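Local coordinates for DNA polymerase III subunit beta (Deinococcus radiodurans, PDB 4TRT) that probably holds DNA polymerases and partner proteins on DNA for processive synthesis, as a ring-shaped head-to-tail homodimer around the duplex, at the interface of chains A and B. Residues are numbered along the deposited sequence; one frame, centred on the assembly and turned at random. Chains: chain A/B, DNA polymerase III subunit beta.

Contact 1: the interface of chains A and B. Residues chain A 74, 77-78, 81, 105; chain B 266-267, 293.
A:Leu74 and A:Gln77 lie about a turn apart on the regular backbone of helix 72-81 and face B:Val266, which keeps near-helical torsions (phi -58°, psi -30°) just past the end of helix 254-265 of the other subunit; B:Leu267 follows it. In the beta processivity-factor family of bacterial replication, this is where the N-terminal domain of one subunit joins the C-terminal domain of the next to close the ring. B:Val266 enters the groove between the two helical residues. Its side chain and that of A:Leu74 slide past each other in opposite directions, and CD1 of the leucine packs 3.6 Å from CG1 of the valine. The second leucine methyl serves another partner: CD2 of A:Leu74 presses against CB of B:Tyr293 at 3.4 Å, so contact is made at the root of the tyrosine rather than at its hydroxyl.

A:Gln77 reaches over with its chain fully stretched (chi1 176°), which brings one face of the terminal amide down on the fork of B:Val266. The carbonyl oxygen OE1 of A:Gln77 lies 3.6 Å from CG1 of B:Val266, while its amide nitrogen NE2 lies 3.5 Å from CG2. With an alanine in place of A:Gln77, both valine methyls would probably lose this flat lid and a gap would open beside A:Leu74. ND2 of A:Asn81, one turn further along, adds a contact to CG2 of B:Val266 at 3.7 Å.

B:Leu267 divides its branches between two elements. CD2 turns to the helix, 4.0 Å from CD2 of A:Leu74, whereas CD1 meets the ring atom CD2 of A:Phe105, on strand 103-108, at 3.9 Å.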
loop_
_atom_site.group_PDB
_atom_site.type_symbol
_atom_site.label_atom_id
_atom_site.label_comp_id
_atom_site.label_asym_id
_atom_site.label_seq_id
_atom_site.Cartn_x
_atom_site.Cartn_y
_atom_site.Cartn_z
ATOM N N LEU A 74 14.812 14.799 -1.387
ATOM C CA LEU A 74 14.682 15.685 -0.243
ATOM C C LEU A 74 13.922 16.964 -0.616
ATOM O O LEU A 74 13.041 17.377 0.109
ATOM C CB LEU A 74 16.061 16.024 0.339
ATOM C CG LEU A 74 16.078 17.006 1.511
ATOM C CD1 LEU A 74 15.150 16.505 2.614
ATOM C CD2 LEU A 74 17.494 17.145 2.047
ATOM N N GLN A 77 10.270 16.240 -1.156
ATOM C CA GLN A 77 9.626 15.967 0.121
ATOM C C GLN A 77 9.339 17.253 0.889
ATOM O O GLN A 77 8.274 17.410 1.490
ATOM C CB GLN A 77 10.506 15.013 0.943
ATOM C CG GLN A 77 9.999 14.716 2.351
ATOM C CD GLN A 77 10.905 13.739 3.082
ATOM O OE1 GLN A 77 12.071 13.579 2.726
ATOM N NE2 GLN A 77 10.374 13.079 4.097
ATOM N N ILE A 78 10.308 18.161 0.908
ATOM C CA ILE A 78 10.142 19.443 1.601
ATOM C C ILE A 78 8.979 20.233 0.976
ATOM O O ILE A 78 8.117 20.762 1.686
ATOM C CB ILE A 78 11.455 20.243 1.556
ATOM C CG1 ILE A 78 12.469 19.650 2.542
ATOM C CG2 ILE A 78 11.218 21.721 1.828
ATOM C CD1 ILE A 78 13.868 20.245 2.370
ATOM N N ASN A 81 5.517 18.763 1.784
ATOM C CA ASN A 81 5.116 18.970 3.168
ATOM C C ASN A 81 4.765 20.417 3.516
ATOM O O ASN A 81 4.271 20.685 4.607
ATOM C CB ASN A 81 6.231 18.490 4.119
ATOM C CG ASN A 81 6.397 16.979 4.126
ATOM O OD1 ASN A 81 5.487 16.239 3.738
ATOM N ND2 ASN A 81 7.562 16.506 4.588
ATOM N N PHE A 105 12.740 26.661 5.050
ATOM C CA PHE A 105 13.607 25.503 4.908
ATOM C C PHE A 105 14.858 25.938 4.145
ATOM O O PHE A 105 14.768 26.743 3.236
ATOM C CB PHE A 105 12.863 24.368 4.168
ATOM C CG PHE A 105 11.880 23.635 5.031
ATOM C CD1 PHE A 105 10.695 24.230 5.418
ATOM C CD2 PHE A 105 12.156 22.361 5.484
ATOM C CE1 PHE A 105 9.802 23.562 6.254
ATOM C CE2 PHE A 105 11.264 21.680 6.285
ATOM C CZ PHE A 105 10.098 22.289 6.689
ATOM N N VAL B 266 12.106 16.405 9.018
ATOM C CA VAL B 266 12.746 15.857 7.838
ATOM C C VAL B 266 14.216 16.265 7.753
ATOM O O VAL B 266 15.003 15.519 7.207
ATOM C CB VAL B 266 12.014 16.268 6.535
ATOM C CG1 VAL B 266 12.843 15.906 5.319
ATOM C CG2 VAL B 266 10.625 15.624 6.459
ATOM N N LEU B 267 14.586 17.435 8.276
ATOM C CA LEU B 267 15.987 17.888 8.210
ATOM C C LEU B 267 16.849 17.532 9.444
ATOM O O LEU B 267 18.017 17.905 9.497
ATOM C CB LEU B 267 16.066 19.391 7.884
ATOM C CG LEU B 267 15.728 19.720 6.422
ATOM C CD1 LEU B 267 15.770 21.207 6.174
ATOM C CD2 LEU B 267 16.687 19.026 5.462
ATOM N N TYR B 293 22.089 17.963 5.587
ATOM C CA TYR B 293 21.467 18.365 4.319
ATOM C C TYR B 293 20.912 19.778 4.331
ATOM O O TYR B 293 20.692 20.377 3.264
ATOM C CB TYR B 293 20.359 17.388 3.942
ATOM C CG TYR B 293 20.887 16.006 3.682
ATOM C CD1 TYR B 293 21.462 15.683 2.461
ATOM C CD2 TYR B 293 20.827 15.025 4.658
ATOM C CE1 TYR B 293 21.965 14.415 2.221
ATOM C CE2 TYR B 293 21.334 13.757 4.430
ATOM C CZ TYR B 293 21.892 13.462 3.209
ATOM O OH TYR B 293 22.385 12.203 2.980
#

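Contact 2: the interface of chains A and B. Residues chain A 263-264, 266-267, 296; chain B 78, 81, 105.
The ring of B:Phe105 forms the apolar centre, with A:Ala296 set over one face: the alanine CB sits 3.7 Å from the ring centroid, displaced toward the rim, in a CH-pi contact. CD1 of A:Leu267 packs 3.8 Å from CD2 of B:Phe105. The backbone carbonyl carbon of A:Arg263 meets the ring edge in plane, and CG of A:Arg263 lies 3.8 Å from CZ of B:Phe105. Beside the ring, CG2 of A:Val266 reaches CG1 of B:Ile78 at 4.0 Å.

Farther out, the arginine turns polar. A bend at chi3 (63°) swings its guanidinium, nearly perpendicular to the phenyl plane, round to the main-chain carbonyl of B:Asn81. NE of A:Arg263 donates to O of B:Asn81 at 2.8 Å in a nearly straight bond (163° at the hydrogen), from above the carbonyl plane. NH2 of A:Arg263 adds a longer bond to O of B:Asn81 at 3.2 Å. Two bonds thus converge on one oxygen at the C-terminal end of helix 72-81, where the helix dipole would probably favour a positive charge. A water completes the rim, 2.7 Å from O of A:Arg263 and bound also by ND2 of B:Asn81.

In the fold, A:Ala296 and B:Phe105 form an antiparallel bridge joining strands 294-301 and 103-108 across the subunits, while helices 254-265 of A and 72-81 of B lie toward the central hole of the dimer, with the bridged strands farther out.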
loop_
_atom_site.group_PDB
_atom_site.type_symbol
_atom_site.label_atom_id
_atom_site.label_comp_id
_atom_site.label_asym_id
_atom_site.label_seq_id
_atom_site.Cartn_x
_atom_site.Cartn_y
_atom_site.Cartn_z
ATOM N N ARG A 263 -10.162 -16.302 -9.772
ATOM C CA ARG A 263 -10.505 -17.136 -8.622
ATOM C C ARG A 263 -10.046 -18.593 -8.792
ATOM O O ARG A 263 -9.532 -19.191 -7.837
ATOM C CB ARG A 263 -11.990 -17.042 -8.267
ATOM C CG ARG A 263 -12.967 -17.682 -9.243
ATOM C CD ARG A 263 -14.376 -17.694 -8.652
ATOM N NE ARG A 263 -14.873 -16.342 -8.421
ATOM C CZ ARG A 263 -15.576 -15.617 -9.302
ATOM N NH1 ARG A 263 -15.915 -16.092 -10.499
ATOM N NH2 ARG A 263 -15.955 -14.401 -8.968
ATOM N N VAL A 264 -10.188 -19.140 -9.996
ATOM C CA VAL A 264 -9.788 -20.524 -10.266
ATOM C C VAL A 264 -8.269 -20.706 -10.206
ATOM O O VAL A 264 -7.783 -21.722 -9.732
ATOM C CB VAL A 264 -10.369 -21.001 -11.617
ATOM C CG1 VAL A 264 -9.757 -22.327 -12.045
ATOM C CG2 VAL A 264 -11.877 -21.139 -11.489
ATOM N N VAL A 266 -6.138 -19.605 -8.280
ATOM C CA VAL A 266 -5.575 -19.731 -6.949
ATOM C C VAL A 266 -5.203 -21.187 -6.651
ATOM O O VAL A 266 -4.279 -21.415 -5.909
ATOM C CB VAL A 266 -6.472 -19.150 -5.823
ATOM C CG1 VAL A 266 -6.986 -17.764 -6.194
ATOM C CG2 VAL A 266 -7.614 -20.091 -5.478
ATOM N N LEU A 267 -5.900 -22.156 -7.250
ATOM C CA LEU A 267 -5.602 -23.584 -7.011
ATOM C C LEU A 267 -4.679 -24.257 -8.052
ATOM O O LEU A 267 -4.380 -25.444 -7.927
ATOM C CB LEU A 267 -6.893 -24.393 -6.833
ATOM C CG LEU A 267 -7.589 -24.143 -5.485
ATOM C CD1 LEU A 267 -8.828 -25.008 -5.359
ATOM C CD2 LEU A 267 -6.672 -24.375 -4.274
ATOM N N ALA A 296 -10.367 -26.478 -8.552
ATOM C CA ALA A 296 -11.391 -25.448 -8.704
ATOM C C ALA A 296 -11.991 -25.545 -10.078
ATOM O O ALA A 296 -11.253 -25.747 -11.040
ATOM C CB ALA A 296 -10.780 -24.060 -8.552
ATOM N N ILE B 78 -10.113 -18.073 -1.044
ATOM C CA ILE B 78 -11.160 -18.686 -1.888
ATOM C C ILE B 78 -12.522 -18.048 -1.594
ATOM O O ILE B 78 -13.266 -17.693 -2.513
ATOM C CB ILE B 78 -11.196 -20.225 -1.666
ATOM C CG1 ILE B 78 -9.978 -20.876 -2.339
ATOM C CG2 ILE B 78 -12.497 -20.861 -2.149
ATOM C CD1 ILE B 78 -9.790 -22.340 -1.981
ATOM N N ASN B 81 -12.877 -14.469 -2.879
ATOM C CA ASN B 81 -12.967 -14.406 -4.340
ATOM C C ASN B 81 -14.287 -14.883 -4.916
ATOM O O ASN B 81 -14.534 -14.711 -6.108
ATOM C CB ASN B 81 -11.835 -15.217 -4.987
ATOM C CG ASN B 81 -10.475 -14.569 -4.833
ATOM O OD1 ASN B 81 -10.355 -13.367 -4.565
ATOM N ND2 ASN B 81 -9.422 -15.369 -5.038
ATOM N N PHE B 105 -15.232 -25.139 -5.638
ATOM C CA PHE B 105 -13.854 -25.301 -5.194
ATOM C C PHE B 105 -13.800 -26.536 -4.280
ATOM O O PHE B 105 -14.726 -26.753 -3.493
ATOM C CB PHE B 105 -13.383 -24.025 -4.448
ATOM C CG PHE B 105 -13.040 -22.882 -5.359
ATOM C CD1 PHE B 105 -14.033 -22.205 -6.050
ATOM C CD2 PHE B 105 -11.719 -22.509 -5.570
ATOM C CE1 PHE B 105 -13.718 -21.183 -6.937
ATOM C CE2 PHE B 105 -11.400 -21.483 -6.446
ATOM C CZ PHE B 105 -12.403 -20.821 -7.133
HETATM O O HOH W 1 -10.002 -18.143 -5.358
#

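Contact 1 and contact 2, with centres about 47 Å apart, are sections of the two junctions of one two-fold symmetric ring. Each pairs helix 72-81 and strand 103-108 of one subunit with the loop after helix 254-265 of the other; A:Ile78, A:Asn81, A:Phe105, B:Val266 and B:Leu267 of contact 1 recur in contact 2 with the chains exchanged. Contact 1 samples the leucine and glutamine side of this surface, contact 2 the side with the arginine and the bridge between strands 294-301 and 103-108. Chi1 is 169° for B:Val266 and -47° for A:Val266, a local departure from symmetry. The repeated head-to-tail pairing lets two identical subunits close around DNA.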